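Long-range contacts in NanU sialic acid binding protein (Bacteroides fragilis, PDB 4L7T), which binds sialic acid with high affinity as a SusD-family protein of the outer membrane, probably working with the transporter NanO in its uptake: residues Ser167-Ser171 / Asn505-Lys509; Arg272-Asp276 / Leu380-Pro384. All blocks are in the same frame, centred on the assembly; numbering follows the deposited sequence.

Interaction 1: residues Ser167-Ser171 / Asn505-Lys509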
ATOM      1  N   SER A 167       1.282  13.858  29.000  1.00 51.12           N
ATOM      2  CA  SER A 167      -0.061  13.401  29.386  1.00 51.04           C
ATOM      3  C   SER A 167      -0.333  11.884  29.191  1.00 49.74           C
ATOM      4  O   SER A 167      -0.602  11.189  30.186  1.00 50.48           O
ATOM      5  CB  SER A 167      -1.141  14.230  28.688  1.00 51.49           C
ATOM      6  OG  SER A 167      -1.003  14.121  27.288  1.00 53.56           O
ATOM      7  N   LYS A 168      -0.270  11.361  27.956  1.00 47.45           N
ATOM      8  CA  LYS A 168      -0.710   9.961  27.736  1.00 44.49           C
ATOM      9  C   LYS A 168       0.342   8.924  27.323  1.00 42.02           C
ATOM     10  O   LYS A 168       1.043   9.111  26.342  1.00 41.96           O
ATOM     11  CB  LYS A 168      -1.931   9.874  26.808  1.00 45.71           C
ATOM     12  CG  LYS A 168      -2.685   8.551  26.999  1.00 45.79           C
ATOM     13  CD  LYS A 168      -4.108   8.609  26.517  1.00 50.17           C
ATOM     14  CE  LYS A 168      -5.009   7.692  27.354  1.00 51.88           C
ATOM     15  NZ  LYS A 168      -4.802   6.247  27.036  1.00 53.60           N
ATOM     16  N   ALA A 169       0.439   7.836  28.080  1.00 39.15           N
ATOM     17  CA  ALA A 169       1.412   6.792  27.797  1.00 37.10           C
ATOM     18  C   ALA A 169       0.928   5.832  26.689  1.00 35.92           C
ATOM     19  O   ALA A 169      -0.273   5.592  26.548  1.00 35.88           O
ATOM     20  CB  ALA A 169       1.733   6.017  29.047  1.00 37.43           C
ATOM     21  N   ALA A 170       1.860   5.296  25.916  1.00 33.64           N
ATOM     22  CA  ALA A 170       1.521   4.309  24.877  1.00 31.54           C
ATOM     23  C   ALA A 170       1.129   2.984  25.529  1.00 30.87           C
ATOM     24  O   ALA A 170       1.557   2.679  26.622  1.00 30.33           O
ATOM     25  CB  ALA A 170       2.703   4.126  23.957  1.00 32.08           C
ATOM     26  N   SER A 171       0.286   2.190  24.862  1.00 28.49           N
ATOM     27  CA  SER A 171       0.007   0.833  25.282  1.00 27.51           C
ATOM     28  C   SER A 171       0.965  -0.130  24.607  1.00 26.03           C
ATOM     29  O   SER A 171       1.396   0.155  23.461  1.00 27.64           O
ATOM     30  CB  SER A 171      -1.448   0.482  24.911  1.00 26.37           C
ATOM     31  OG  SER A 171      -2.362   1.449  25.465  1.00 30.71           O
ATOM     32  N   ASN A 505       4.838  15.344  24.346  1.00 38.53           N
ATOM     33  CA  ASN A 505       4.321  14.332  25.248  1.00 37.45           C
ATOM     34  C   ASN A 505       5.368  13.614  26.079  1.00 37.44           C
ATOM     35  O   ASN A 505       5.887  12.559  25.665  1.00 36.24           O
ATOM     36  CB  ASN A 505       3.445  13.334  24.488  1.00 37.89           C
ATOM     37  CG  ASN A 505       2.731  12.338  25.423  1.00 40.06           C
ATOM     38  OD1 ASN A 505       2.996  12.264  26.632  1.00 40.47           O
ATOM     39  ND2 ASN A 505       1.828  11.551  24.850  1.00 40.96           N
ATOM     40  N   PRO A 506       5.654  14.152  27.300  1.00 36.33           N
ATOM     41  CA  PRO A 506       6.639  13.587  28.229  1.00 35.17           C
ATOM     42  C   PRO A 506       6.470  12.126  28.618  1.00 33.12           C
ATOM     43  O   PRO A 506       7.449  11.484  28.960  1.00 32.92           O
ATOM     44  CB  PRO A 506       6.504  14.487  29.482  1.00 35.39           C
ATOM     45  CG  PRO A 506       5.197  15.276  29.277  1.00 36.77           C
ATOM     46  CD  PRO A 506       5.131  15.451  27.790  1.00 36.63           C
ATOM     47  N   ALA A 507       5.261  11.561  28.527  1.00 32.90           N
ATOM     48  CA  ALA A 507       5.095  10.128  28.851  1.00 31.90           C
ATOM     49  C   ALA A 507       5.560   9.153  27.738  1.00 30.70           C
ATOM     50  O   ALA A 507       5.692   7.958  27.991  1.00 31.22           O
ATOM     51  CB  ALA A 507       3.645   9.820  29.253  1.00 32.18           C
ATOM     52  N   LEU A 508       5.791   9.669  26.534  1.00 29.83           N
ATOM     53  CA  LEU A 508       6.281   8.810  25.427  1.00 29.63           C
ATOM     54  C   LEU A 508       7.777   8.538  25.499  1.00 28.55           C
ATOM     55  O   LEU A 508       8.525   9.486  25.752  1.00 29.77           O
ATOM     56  CB  LEU A 508       5.971   9.471  24.073  1.00 30.28           C
ATOM     57  CG  LEU A 508       4.514   9.440  23.620  1.00 32.39           C
ATOM     58  CD1 LEU A 508       4.394  10.153  22.288  1.00 32.45           C
ATOM     59  CD2 LEU A 508       4.084   8.018  23.517  1.00 32.70           C
ATOM     60  N   LYS A 509       8.202   7.298  25.235  1.00 27.23           N
ATOM     61  CA  LYS A 509       9.620   6.939  25.071  1.00 26.96           C
ATOM     62  C   LYS A 509       9.985   6.844  23.577  1.00 26.92           C
ATOM     63  O   LYS A 509       9.110   6.535  22.747  1.00 25.91           O
ATOM     64  CB  LYS A 509       9.937   5.607  25.754  1.00 28.76           C
ATOM     65  CG  LYS A 509       9.473   5.533  27.234  1.00 33.56           C
ATOM     66  CD  LYS A 509      10.488   4.856  28.165  1.00 42.75           C
ATOM     67  CE  LYS A 509      10.351   3.333  28.166  1.00 47.02           C
ATOM     68  NZ  LYS A 509      10.105   2.754  29.546  1.00 50.91           N
TER
HETATM   69  O   HOH W   1       4.655   5.880  26.623  1.00 30.25           O

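Interaction 2: residues Arg272-Asp276 / Leu380-Pro384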
ATOM      1  N   ARG A 272      -9.298   7.475  -3.576  1.00 17.80           N
ATOM      2  CA  ARG A 272      -9.680   8.183  -4.749  1.00 19.77           C
ATOM      3  C   ARG A 272      -9.021   9.565  -4.749  1.00 20.34           C
ATOM      4  O   ARG A 272      -9.198  10.345  -3.798  1.00 23.42           O
ATOM      5  CB  ARG A 272     -11.222   8.433  -4.888  1.00 23.54           C
ATOM      6  CG  ARG A 272     -11.543   8.957  -6.397  1.00 25.69           C
ATOM      7  CD  ARG A 272     -13.010   9.332  -6.675  1.00 37.74           C
ATOM      8  NE  ARG A 272     -13.389  10.523  -5.934  1.00 41.57           N
ATOM      9  CZ  ARG A 272     -13.777  11.678  -6.470  1.00 46.40           C
ATOM     10  NH1 ARG A 272     -13.905  11.822  -7.790  1.00 47.15           N
ATOM     11  NH2 ARG A 272     -14.062  12.690  -5.664  1.00 49.36           N
ATOM     12  N   ASN A 273      -8.266   9.747  -5.802  1.00 18.99           N
ATOM     13  CA  ASN A 273      -7.620  10.997  -6.195  1.00 20.99           C
ATOM     14  C   ASN A 273      -8.416  11.539  -7.404  1.00 22.71           C
ATOM     15  O   ASN A 273      -8.958  10.793  -8.267  1.00 23.22           O
ATOM     16  CB  ASN A 273      -6.115  10.765  -6.538  1.00 20.80           C
ATOM     17  CG  ASN A 273      -5.343  10.162  -5.362  1.00 16.42           C
ATOM     18  OD1 ASN A 273      -4.684   9.102  -5.526  1.00 20.93           O
ATOM     19  ND2 ASN A 273      -5.515  10.708  -4.131  1.00 16.99           N
ATOM     20  N   ALA A 274      -8.481  12.868  -7.525  1.00 22.45           N
ATOM     21  CA  ALA A 274      -9.343  13.383  -8.582  1.00 25.07           C
ATOM     22  C   ALA A 274      -8.966  14.826  -8.851  1.00 26.94           C
ATOM     23  O   ALA A 274      -8.525  15.509  -7.925  1.00 27.24           O
ATOM     24  CB  ALA A 274     -10.826  13.300  -8.123  1.00 26.10           C
ATOM     25  N   LYS A 275      -9.110  15.236 -10.104  1.00 29.01           N
ATOM     26  CA  LYS A 275      -9.147  16.688 -10.497  1.00 31.45           C
ATOM     27  C   LYS A 275      -9.764  17.577  -9.424  1.00 31.80           C
ATOM     28  O   LYS A 275     -10.883  17.325  -8.949  1.00 32.33           O
ATOM     29  CB  LYS A 275      -9.955  16.919 -11.760  1.00 31.78           C
ATOM     30  CG  LYS A 275      -9.497  16.208 -12.970  1.00 35.39           C
ATOM     31  CD  LYS A 275     -10.165  16.738 -14.281  1.00 39.01           C
ATOM     32  CE  LYS A 275     -11.505  17.392 -14.055  1.00 38.99           C
ATOM     33  NZ  LYS A 275     -12.275  17.578 -15.351  1.00 33.43           N
ATOM     34  N   ASP A 276      -9.029  18.622  -9.061  1.00 32.44           N
ATOM     35  CA  ASP A 276      -9.536  19.693  -8.218  1.00 34.09           C
ATOM     36  C   ASP A 276      -9.911  19.234  -6.835  1.00 33.99           C
ATOM     37  O   ASP A 276     -10.465  20.004  -6.022  1.00 34.85           O
ATOM     38  CB  ASP A 276     -10.706  20.400  -8.911  1.00 34.83           C
ATOM     39  CG  ASP A 276     -10.264  21.103 -10.193  1.00 37.08           C
ATOM     40  OD1 ASP A 276      -9.062  21.014 -10.561  1.00 39.12           O
ATOM     41  OD2 ASP A 276     -11.111  21.763 -10.821  1.00 40.16           O
ATOM     42  N   LEU A 380      -3.368  11.774 -11.268  1.00 18.79           N
ATOM     43  CA  LEU A 380      -4.702  11.659 -10.696  1.00 19.14           C
ATOM     44  C   LEU A 380      -5.158  10.179 -10.676  1.00 19.80           C
ATOM     45  O   LEU A 380      -6.364   9.909 -10.607  1.00 22.91           O
ATOM     46  CB  LEU A 380      -5.701  12.543 -11.526  1.00 18.98           C
ATOM     47  CG  LEU A 380      -5.340  14.047 -11.573  1.00 19.39           C
ATOM     48  CD1 LEU A 380      -6.298  14.771 -12.553  1.00 22.24           C
ATOM     49  CD2 LEU A 380      -5.502  14.674 -10.242  1.00 21.61           C
ATOM     50  N   ASN A 381      -4.236   9.204 -10.706  1.00 19.53           N
ATOM     51  CA  ASN A 381      -4.682   7.760 -10.553  1.00 19.01           C
ATOM     52  C   ASN A 381      -5.101   7.569  -9.169  1.00 19.29           C
ATOM     53  O   ASN A 381      -4.649   8.289  -8.302  1.00 20.35           O
ATOM     54  CB  ASN A 381      -3.573   6.789 -10.857  1.00 19.29           C
ATOM     55  CG  ASN A 381      -3.136   6.844 -12.272  1.00 20.20           C
ATOM     56  OD1 ASN A 381      -3.819   6.286 -13.155  1.00 29.67           O
ATOM     57  ND2 ASN A 381      -2.054   7.560 -12.556  1.00 17.77           N
ATOM     58  N   ASP A 382      -5.991   6.603  -8.921  1.00 17.52           N
ATOM     59  CA  ASP A 382      -6.300   6.251  -7.577  1.00 16.83           C
ATOM     60  C   ASP A 382      -5.087   5.440  -7.019  1.00 14.38           C
ATOM     61  O   ASP A 382      -4.320   4.932  -7.793  1.00 16.17           O
ATOM     62  CB  ASP A 382      -7.528   5.341  -7.591  1.00 16.17           C
ATOM     63  CG  ASP A 382      -8.725   6.037  -8.193  1.00 27.07           C
ATOM     64  OD1 ASP A 382      -8.901   7.270  -7.924  1.00 28.11           O
ATOM     65  OD2 ASP A 382      -9.474   5.337  -8.943  1.00 29.60           O
ATOM     66  N   TYR A 383      -4.958   5.441  -5.710  1.00 14.54           N
ATOM     67  CA  TYR A 383      -3.917   4.631  -5.046  1.00 15.85           C
ATOM     68  C   TYR A 383      -4.648   3.415  -4.438  1.00 12.92           C
ATOM     69  O   TYR A 383      -5.270   3.517  -3.422  1.00 13.19           O
ATOM     70  CB  TYR A 383      -3.165   5.481  -3.994  1.00 14.40           C
ATOM     71  CG  TYR A 383      -2.117   4.679  -3.295  1.00 12.70           C
ATOM     72  CD1 TYR A 383      -1.104   4.111  -4.086  1.00 16.28           C
ATOM     73  CD2 TYR A 383      -2.133   4.547  -1.957  1.00 14.67           C
ATOM     74  CE1 TYR A 383      -0.075   3.323  -3.463  1.00 15.18           C
ATOM     75  CE2 TYR A 383      -1.137   3.742  -1.289  1.00 15.01           C
ATOM     76  CZ  TYR A 383      -0.101   3.193  -2.104  1.00 15.01           C
ATOM     77  OH  TYR A 383       0.803   2.401  -1.394  1.00 17.25           O
ATOM     78  N   PRO A 384      -4.405   2.190  -4.978  1.00 14.44           N
ATOM     79  CA  PRO A 384      -5.218   1.032  -4.463  1.00 14.27           C
ATOM     80  C   PRO A 384      -4.647   0.570  -3.141  1.00 13.36           C
ATOM     81  O   PRO A 384      -3.418   0.504  -2.993  1.00 16.09           O
ATOM     82  CB  PRO A 384      -5.007  -0.094  -5.485  1.00 15.01           C
ATOM     83  CG  PRO A 384      -3.776   0.277  -6.260  1.00 17.34           C
ATOM     84  CD  PRO A 384      -3.679   1.869  -6.191  1.00 13.83           C
TER

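Interaction 1: residues Ser167-Ser171 / Asn505-Lys509
One buried side-chain amide, that of Asn505, serves two loops at once. Asn505 ND2 donates a hydrogen bond of 3.0 Å to Lys168 O, while Asn505 OD1 accepts from Ala507 N within its own segment, also at 3.0 Å, and takes a weak, longer bond of 3.3 Å from Ser167 N. The OD1 bond to the backbone two residues on makes an Asx turn, and it is superimposed on a type I beta turn from Asn505 to Leu508, closed by Leu508 N to Asn505 O at 3.0 Å. Asn505 is also where the chain leaves helical geometry after helix 499-504, so the turn redirects the chain just beyond that helix and offers the amide to the loop leading into helix 173-191 of the SusD-like N-terminal region. Apolar groups pack beside these polar bonds: Ala507 CB lies 4.3 Å from Ala169 CB, and Leu508 CD2 lies 4.2 Å from Ala170 CB, with Leu508 also resting on Val501 and Leu502 of helix 499-504. A bridging water accepts from Ala170 N at 2.9 Å and donates to Ala507 O at 2.7 Å, joining the two backbones where they do not bond directly.

Interaction 2: residues Arg272-Asp276 / Leu380-Pro384
Leu380 lays its isobutyl group against the backbone of Ala274 and the aliphatic part of Lys275: its CD2 is 3.7 Å from Ala274 C, and its CD1 is 3.5 Å from Lys275 CG. At the other end of the contact, Asp382 OD1 accepts a weak hydrogen bond of 3.3 Å from Asn273 N and sits 3.5 Å from Arg272 CG. This carboxylate has stronger partners outside the segments, Tyr202 through OD2 and Lys262 through a salt bridge to OD1, whereas the guanidinium of Arg272 pairs with Glu277. Between these ends the side chain of Asn273 points toward Leu380-Pro384 and is buried, with Tyr278 also against it. Over their touching parts, Arg272 to Lys275 and Leu380 to Tyr383, the end-to-end directions lie 171° apart, nearly antiparallel, and the pairing continues directly into regular structure, for Tyr383 is backbone hydrogen-bonded to Ile271. The contact is thus the irregular end of a two-stranded antiparallel sheet, strands 267-271 and 383-387, within the SusD-family fold.

How the interactions relate
The two contacts are separate, with centres about 36 Å apart and nearest atoms about 25 Å apart, and they share no helix or strand. Interaction 1 is a surface contact, about 28 Å from the centre of the chain, and ties a loop of the N-terminal half to one near the C-terminus. Interaction 2 lies deeper, about 14 Å from that centre and partly buried, at the end of a small two-stranded sheet; along the sequence it falls between the two segments of interaction 1. Their chemistry differs too: an amide, a turn and a bridging water link the outer loops, whereas the inner segments meet mainly through Leu380 on Ala274 and Lys275, with one weak bond to a carboxylate whose stronger partners lie outside.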